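Local coordinates for probable nitrite reductase [nad(p)h] small subunit NIRD (Mycobacterium tuberculosis, PDB 4AIV), which is the Rieske-like small subunit that associates with NirB and is probably required for the NADH-dependent reduction of nitrite to ammonium, at residues 38-43 against 63-68. Sequence-based numbering, arbitrary orientation.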
loop_
_atom_site.group_PDB
_atom_site.type_symbol
_atom_site.label_atom_id
_atom_site.label_comp_id
_atom_site.label_asym_id
_atom_site.label_seq_id
_atom_site.Cartn_x
_atom_site.Cartn_y
_atom_site.Cartn_z
ATOM N N PHE A 38 -0.186 -1.356 4.369
ATOM C CA PHE A 38 -0.441 -2.665 4.966
ATOM C C PHE A 38 0.835 -3.234 5.609
ATOM O O PHE A 38 1.918 -3.153 5.029
ATOM C CB PHE A 38 -0.881 -3.665 3.889
ATOM C CG PHE A 38 -2.091 -3.237 3.091
ATOM C CD1 PHE A 38 -1.952 -2.440 1.958
ATOM C CD2 PHE A 38 -3.363 -3.658 3.459
ATOM C CE1 PHE A 38 -3.066 -2.071 1.209
ATOM C CE2 PHE A 38 -4.488 -3.285 2.714
ATOM C CZ PHE A 38 -4.336 -2.488 1.596
ATOM N N ARG A 39 0.695 -3.836 6.785
ATOM C CA ARG A 39 1.740 -4.694 7.345
ATOM C C ARG A 39 1.350 -6.166 7.113
ATOM O O ARG A 39 0.192 -6.548 7.305
ATOM C CB ARG A 39 1.922 -4.401 8.836
ATOM C CG ARG A 39 2.604 -5.496 9.649
ATOM C CD ARG A 39 2.770 -5.051 11.104
ATOM N NE ARG A 39 3.260 -6.127 11.963
ATOM C CZ ARG A 39 3.460 -6.012 13.273
ATOM N NH1 ARG A 39 3.222 -4.861 13.894
ATOM N NH2 ARG A 39 3.907 -7.053 13.962
ATOM N N LEU A 40 2.305 -6.987 6.683
ATOM C CA LEU A 40 2.030 -8.405 6.438
ATOM C C LEU A 40 2.571 -9.284 7.565
ATOM O O LEU A 40 3.345 -8.822 8.406
ATOM C CB LEU A 40 2.641 -8.852 5.105
ATOM C CG LEU A 40 2.298 -8.009 3.871
ATOM C CD1 LEU A 40 2.879 -8.638 2.614
ATOM C CD2 LEU A 40 0.782 -7.820 3.725
ATOM N N ASP A 41 2.170 -10.554 7.566
ATOM C CA ASP A 41 2.645 -11.516 8.562
ATOM C C ASP A 41 4.154 -11.676 8.596
ATOM O O ASP A 41 4.722 -11.906 9.667
ATOM C CB ASP A 41 1.986 -12.881 8.375
ATOM C CG ASP A 41 0.539 -12.891 8.843
ATOM O OD1 ASP A 41 0.170 -12.015 9.667
ATOM O OD2 ASP A 41 -0.225 -13.769 8.383
ATOM N N ASP A 42 4.807 -11.552 7.441
ATOM C CA ASP A 42 6.273 -11.646 7.397
ATOM C C ASP A 42 6.966 -10.392 7.959
ATOM O O ASP A 42 8.199 -10.291 7.952
ATOM C CB ASP A 42 6.775 -11.991 5.985
ATOM C CG ASP A 42 6.770 -10.786 5.022
ATOM O OD1 ASP A 42 6.207 -9.713 5.347
ATOM O OD2 ASP A 42 7.346 -10.926 3.919
ATOM N N GLY A 43 6.167 -9.442 8.438
ATOM C CA GLY A 43 6.690 -8.234 9.056
ATOM C C GLY A 43 6.810 -7.029 8.128
ATOM O O GLY A 43 6.942 -5.889 8.590
ATOM N N GLY A 63 -9.227 -2.960 1.491
ATOM C CA GLY A 63 -9.176 -4.201 0.738
ATOM C C GLY A 63 -8.643 -5.368 1.552
ATOM O O GLY A 63 -8.010 -5.185 2.603
ATOM N N ILE A 64 -8.894 -6.580 1.066
ATOM C CA ILE A 64 -8.479 -7.784 1.787
ATOM C C ILE A 64 -7.144 -8.309 1.265
ATOM O O ILE A 64 -6.976 -8.574 0.074
ATOM C CB ILE A 64 -9.550 -8.873 1.715
ATOM C CG1 ILE A 64 -10.819 -8.395 2.430
ATOM C CG2 ILE A 64 -9.031 -10.181 2.319
ATOM C CD1 ILE A 64 -12.096 -9.023 1.891
ATOM N N VAL A 65 -6.186 -8.437 2.174
ATOM C CA VAL A 65 -4.850 -8.879 1.815
ATOM C C VAL A 65 -4.831 -10.389 1.622
ATOM O O VAL A 65 -5.401 -11.127 2.419
ATOM C CB VAL A 65 -3.840 -8.493 2.899
ATOM C CG1 VAL A 65 -2.454 -9.096 2.593
ATOM C CG2 VAL A 65 -3.768 -6.982 3.012
ATOM N N GLY A 66 -4.187 -10.846 0.554
ATOM C CA GLY A 66 -4.093 -12.270 0.290
ATOM C C GLY A 66 -2.865 -12.645 -0.513
ATOM O O GLY A 66 -1.921 -11.856 -0.648
ATOM N N ASP A 67 -2.880 -13.862 -1.044
ATOM C CA ASP A 67 -1.804 -14.358 -1.889
ATOM C C ASP A 67 -2.329 -14.867 -3.228
ATOM O O ASP A 67 -3.437 -15.406 -3.326
ATOM C CB ASP A 67 -1.043 -15.479 -1.186
ATOM C CG ASP A 67 -0.135 -14.966 -0.094
ATOM O OD1 ASP A 67 0.615 -13.997 -0.348
ATOM O OD2 ASP A 67 -0.172 -15.531 1.018
ATOM N N ARG A 68 -1.523 -14.672 -4.260
ATOM C CA ARG A 68 -1.826 -15.183 -5.588
ATOM C C ARG A 68 -0.560 -15.871 -6.057
ATOM O O ARG A 68 0.422 -15.210 -6.396
ATOM C CB ARG A 68 -2.213 -14.040 -6.529
ATOM C CG ARG A 68 -2.274 -14.410 -8.019
ATOM C CD ARG A 68 -3.556 -15.148 -8.381
ATOM N NE ARG A 68 -4.763 -14.410 -8.001
ATOM C CZ ARG A 68 -5.332 -13.464 -8.743
ATOM N NH1 ARG A 68 -4.812 -13.117 -9.914
ATOM N NH2 ARG A 68 -6.429 -12.865 -8.305
#
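V65 reaches across to F38 and L40 with one methyl for each. Its CG2 lies 3.4 Å from F38 CD2 and 3.8 Å from F38 CE2, coming obliquely at one side of the ring. The other methyl, CG1, meets L40 CD2 at 3.7 Å. This split follows from the V65 torsion: CG1 stands anti to the backbone N (chi1 174°), which puts CG2 anti to the carbonyl carbon, and the fork opens along the line from F38 to L40. F38 and V65 point at each other's segment and slide past in opposite directions, whereas the leucine starts off to one side and bends only its CD2 end inward. Farther along the ring, the carbonyl O of G63 sits at the edge, near the ring plane, 4.0 Å from F38 CE2. No hydrogen bond joins the two segments; they meet through side chains and the G63 carbonyl, and the closest CA atoms, those of F38 and V65, are 8.2 Å apart.

The backbones of F38 and of I64 and G66 are tied into their own sheets, F38 to H46 of strand 45-49, I64 and G66 to Q75 and M73 of strand 71-75. That last strand also sets V74 against F38 and A72 against L40. Just beyond, L40 to G43 form a type I turn, closed by G43 N to L40 O at 2.9 Å. The small apolar cluster thus packs edge strand 64-68 of the three-stranded sheet, probably the counterpart of the cluster-binding subdomain of Rieske proteins, against the end of strand 34-39 in the larger antiparallel sheet that forms the base of this Rieske-like fold.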